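Local coordinates for ribonuclease J (Methanolobus psychrophilus R15, PDB 5HAB), which probably acts as a metal-dependent exoribonuclease of the beta-CASP family that degrades RNA, at residues I28-N40 and V428-E440. The protein carries 1 engineered substitution. Residues are numbered along the deposited sequence; the frame is centred on the assembly and turned at random.
With nucleotides of chain D.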
# COMPACT_ATOMS: atom_id res chain seq x y z
N ILE B 28 7.57 35.41 10.64
CA ILE B 28 7.74 34.29 9.74
C ILE B 28 6.41 34.11 9.05
O ILE B 28 5.45 33.63 9.66
CB ILE B 28 8.17 32.99 10.46
CG1 ILE B 28 9.37 33.21 11.37
CG2 ILE B 28 8.46 31.90 9.43
CD1 ILE B 28 10.64 33.60 10.66
N ILE B 29 6.33 34.50 7.79
CA ILE B 29 5.08 34.47 7.04
C ILE B 29 5.09 33.32 6.04
O ILE B 29 5.95 33.26 5.16
CB ILE B 29 4.80 35.81 6.33
CG1 ILE B 29 4.77 36.96 7.34
CG2 ILE B 29 3.48 35.74 5.58
CD1 ILE B 29 6.10 37.67 7.51
N ALA B 30 4.14 32.40 6.20
CA ALA B 30 3.98 31.28 5.29
C ALA B 30 3.06 31.68 4.14
O ALA B 30 1.88 31.94 4.36
CB ALA B 30 3.43 30.07 6.04
N VAL B 31 3.58 31.73 2.92
CA VAL B 31 2.77 32.21 1.81
C VAL B 31 2.27 31.05 0.96
O VAL B 31 1.07 30.93 0.68
CB VAL B 31 3.54 33.22 0.95
CG1 VAL B 31 2.62 33.81 -0.10
CG2 VAL B 31 4.10 34.32 1.84
N GLY B 32 3.19 30.20 0.53
CA GLY B 32 2.84 29.02 -0.23
C GLY B 32 3.79 27.89 0.10
O GLY B 32 4.90 28.13 0.58
N GLY B 33 3.36 26.66 -0.16
CA GLY B 33 4.21 25.50 0.08
C GLY B 33 4.22 24.99 1.51
O GLY B 33 5.02 24.13 1.86
N TYR B 34 3.32 25.52 2.34
CA TYR B 34 3.17 25.03 3.70
C TYR B 34 1.97 24.09 3.82
O TYR B 34 1.86 23.34 4.79
CB TYR B 34 3.04 26.21 4.67
CG TYR B 34 4.34 26.96 4.87
CD1 TYR B 34 4.83 27.80 3.88
CD2 TYR B 34 5.07 26.83 6.04
CE1 TYR B 34 6.02 28.49 4.05
CE2 TYR B 34 6.26 27.51 6.22
CZ TYR B 34 6.73 28.33 5.22
OH TYR B 34 7.91 29.01 5.40
N ASN B 35 1.07 24.12 2.83
CA ASN B 35 -0.07 23.21 2.80
C ASN B 35 0.06 22.16 1.71
O ASN B 35 -0.79 21.27 1.60
CB ASN B 35 -1.38 23.97 2.59
CG ASN B 35 -1.66 24.98 3.68
OD1 ASN B 35 -0.77 25.36 4.44
ND2 ASN B 35 -2.91 25.42 3.76
N GLU B 36 1.10 22.27 0.89
CA GLU B 36 1.24 21.42 -0.27
C GLU B 36 2.67 21.42 -0.80
O GLU B 36 3.55 22.09 -0.25
CB GLU B 36 0.28 21.87 -1.38
CG GLU B 36 0.57 23.26 -1.94
CD GLU B 36 0.05 24.40 -1.06
OE1 GLU B 36 -1.17 24.43 -0.76
OE2 GLU B 36 0.86 25.26 -0.67
N MET B 37 2.88 20.70 -1.90
CA MET B 37 4.18 20.68 -2.57
C MET B 37 4.18 21.67 -3.73
O MET B 37 3.13 21.93 -4.30
CB MET B 37 4.50 19.28 -3.10
CG MET B 37 4.47 18.17 -2.06
SD MET B 37 5.85 18.24 -0.91
CE MET B 37 7.22 18.63 -1.99
N GLY B 38 5.35 22.21 -4.06
CA GLY B 38 5.48 23.00 -5.27
C GLY B 38 5.57 24.52 -5.15
O GLY B 38 6.62 25.10 -5.41
N ARG B 39 4.47 25.18 -4.81
CA ARG B 39 4.40 26.64 -4.87
C ARG B 39 5.01 27.31 -3.62
O ARG B 39 4.34 28.03 -2.89
CB ARG B 39 2.95 27.11 -5.07
CG ARG B 39 1.94 26.61 -4.05
CD ARG B 39 0.65 27.43 -4.11
NE ARG B 39 -0.34 26.95 -3.15
CZ ARG B 39 -1.58 27.43 -3.06
NH1 ARG B 39 -1.98 28.40 -3.86
NH2 ARG B 39 -2.41 26.93 -2.15
N ASN B 40 6.30 27.08 -3.40
CA ASN B 40 6.96 27.59 -2.20
C ASN B 40 7.17 29.10 -2.20
O ASN B 40 7.70 29.67 -3.15
CB ASN B 40 8.29 26.88 -2.02
CG ASN B 40 8.12 25.39 -1.85
OD1 ASN B 40 7.63 24.93 -0.81
ND2 ASN B 40 8.49 24.63 -2.87
N VAL B 428 11.60 26.47 15.59
CA VAL B 428 11.65 25.71 14.35
C VAL B 428 10.30 25.75 13.65
O VAL B 428 9.26 25.63 14.29
CB VAL B 428 12.07 24.25 14.58
CG1 VAL B 428 12.52 23.63 13.27
CG2 VAL B 428 13.18 24.18 15.60
N ILE B 429 10.34 25.92 12.33
CA ILE B 429 9.12 25.96 11.53
C ILE B 429 9.30 25.04 10.34
O ILE B 429 10.16 25.28 9.49
CB ILE B 429 8.79 27.40 11.06
CG1 ILE B 429 8.63 28.34 12.25
CG2 ILE B 429 7.55 27.40 10.15
CD1 ILE B 429 9.92 29.03 12.68
N PRO B 430 8.49 23.97 10.26
CA PRO B 430 8.58 23.12 9.08
C PRO B 430 7.88 23.72 7.87
O PRO B 430 6.86 24.39 8.02
CB PRO B 430 7.90 21.81 9.53
CG PRO B 430 6.96 22.24 10.61
CD PRO B 430 7.65 23.37 11.32
N ALA B 431 8.44 23.48 6.69
CA ALA B 431 7.94 24.06 5.45
C ALA B 431 8.09 23.05 4.31
O ALA B 431 8.54 21.92 4.54
CB ALA B 431 8.68 25.34 5.13
N HIS B 432 7.73 23.45 3.10
CA HIS B 432 7.89 22.61 1.91
C HIS B 432 7.20 21.26 2.04
O HIS B 432 7.83 20.22 1.85
CB HIS B 432 9.38 22.37 1.59
CG HIS B 432 10.05 23.51 0.88
ND1 HIS B 432 9.86 24.83 1.24
CD2 HIS B 432 10.91 23.52 -0.16
CE1 HIS B 432 10.57 25.60 0.44
NE2 HIS B 432 11.23 24.83 -0.41
N GLY B 433 5.91 21.27 2.35
CA GLY B 433 5.18 20.02 2.41
C GLY B 433 3.75 20.15 2.90
O GLY B 433 3.27 21.25 3.17
N THR B 434 3.08 19.01 2.99
CA THR B 434 1.73 18.94 3.51
C THR B 434 1.75 19.02 5.02
O THR B 434 2.82 18.97 5.63
CB THR B 434 1.03 17.65 3.08
OG1 THR B 434 1.81 16.54 3.53
CG2 THR B 434 0.92 17.60 1.54
N ILE B 435 0.58 19.13 5.64
CA ILE B 435 0.51 19.09 7.09
C ILE B 435 0.93 17.71 7.60
O ILE B 435 1.47 17.59 8.70
CB ILE B 435 -0.89 19.52 7.59
CG1 ILE B 435 -0.89 19.64 9.13
CG2 ILE B 435 -1.98 18.58 7.07
CD1 ILE B 435 -2.18 20.20 9.70
N GLN B 436 0.73 16.66 6.81
CA GLN B 436 1.17 15.32 7.20
C GLN B 436 2.70 15.22 7.34
O GLN B 436 3.24 14.68 8.34
CB GLN B 436 0.66 14.28 6.19
CG GLN B 436 -0.85 14.03 6.23
CD GLN B 436 -1.70 15.17 5.67
OE1 GLN B 436 -1.24 15.98 4.86
NE2 GLN B 436 -2.95 15.24 6.12
N MET B 437 3.41 15.78 6.35
CA MET B 437 4.87 15.82 6.39
C MET B 437 5.33 16.62 7.60
O MET B 437 6.27 16.22 8.31
CB MET B 437 5.44 16.42 5.09
CG MET B 437 4.93 15.73 3.82
SD MET B 437 5.56 16.45 2.28
CE MET B 437 4.91 15.31 1.06
N HIS B 438 4.66 17.75 7.85
CA HIS B 438 4.98 18.59 9.00
C HIS B 438 4.78 17.79 10.29
O HIS B 438 5.54 17.94 11.22
CB HIS B 438 4.13 19.86 9.03
CG HIS B 438 4.20 20.68 7.78
ND1 HIS B 438 5.30 20.67 6.94
CD2 HIS B 438 3.30 21.52 7.21
CE1 HIS B 438 5.07 21.47 5.92
NE2 HIS B 438 3.87 22.00 6.05
N SER B 439 3.75 16.94 10.34
CA SER B 439 3.52 16.07 11.50
C SER B 439 4.71 15.16 11.75
O SER B 439 5.14 14.97 12.91
CB SER B 439 2.26 15.23 11.30
OG SER B 439 1.12 16.06 11.14
N GLU B 440 5.26 14.60 10.67
CA GLU B 440 6.47 13.78 10.79
C GLU B 440 7.58 14.62 11.43
O GLU B 440 8.21 14.21 12.44
CB GLU B 440 6.94 13.27 9.43
CG GLU B 440 5.87 12.70 8.52
CD GLU B 440 5.50 11.27 8.85
OE1 GLU B 440 6.18 10.66 9.71
OE2 GLU B 440 4.54 10.76 8.24
OP3 A D 1 13.34 12.08 -5.64
P A D 1 13.34 13.34 -4.86
OP1 A D 1 14.45 14.20 -5.35
OP2 A D 1 13.28 12.99 -3.42
O5' A D 1 11.97 14.07 -5.16
C5' A D 1 11.50 14.28 -6.49
C4' A D 1 10.44 15.35 -6.52
O4' A D 1 9.22 14.81 -5.95
C3' A D 1 10.78 16.60 -5.71
O3' A D 1 10.30 17.77 -6.36
C2' A D 1 10.05 16.38 -4.40
O2' A D 1 9.69 17.57 -3.72
C1' A D 1 8.81 15.60 -4.84
N9 A D 1 8.33 14.68 -3.80
C8 A D 1 9.11 13.90 -2.98
N7 A D 1 8.44 13.18 -2.12
C5 A D 1 7.12 13.50 -2.39
C6 A D 1 5.91 13.06 -1.81
N6 A D 1 5.85 12.17 -0.81
N1 A D 1 4.76 13.57 -2.30
C2 A D 1 4.83 14.46 -3.30
N3 A D 1 5.90 14.95 -3.93
C4 A D 1 7.03 14.43 -3.42
O HOH W 1 7.63 26.42 1.63
O HOH W 2 -1.97 20.36 3.97
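His-438 NE2 donates to the backbone O of Tyr-34 at 2.7 Å, the acceptor lying close to the imidazole plane, and the other ring nitrogen, ND1, is hydrogen-bonded to Ser-229 OG. Two ring nitrogens bonded at once fix the rotation of the imidazole, a task suited to histidine. The bond ties the start of helix 435-447 to the loop after strand 24-32. In the metallo-beta-lactamase fold, strands 24-32 and 427-431 belong to two facing sheets, and their ends meet here. Between the sheets, the Tyr-34 side chain sets out away from 428-440 at CB, but with CG anti to the carbonyl carbon (chi1 -72°) the ring comes back to it; its CE2 lies 3.4 Å from Ala-431 CB, while Ile-429 CG2 meets the ring edge and Ala-30 CB sits over one face. The small Ala-431 allows this close fit, and Tyr-34 OH is held by Thr-42 OG1. Gly-433 N donates to Gly-33 O at 3.0 Å, joining the two turns; at Gly-33 the positive phi of 83° is readily adopted by glycine. Next to it, the Asn-40 amide stacks on the His-432 ring, the planes 16° apart, with OD1 above the rim and 3.0 Å from ND1. Asn-40 ND2 goes to Asp-108 O and His-432 NE2 to His-109 NE2; Asp-108 and His-109 belong to the family's metal-binding motif, so this pair probably borders the metal site, as in relatives. Thr-434 N-caps the helix through a weak bond from Met-437 N to its OG1. Flexible methionines suit the RNA-facing side: Met-37 and Met-437 cross at about a right angle, Met-37 SD 3.7 Å from Met-437 CE, beside nucleotide A1 of chain D, where Met-437 CE lies 3.8 Å from adenine N6.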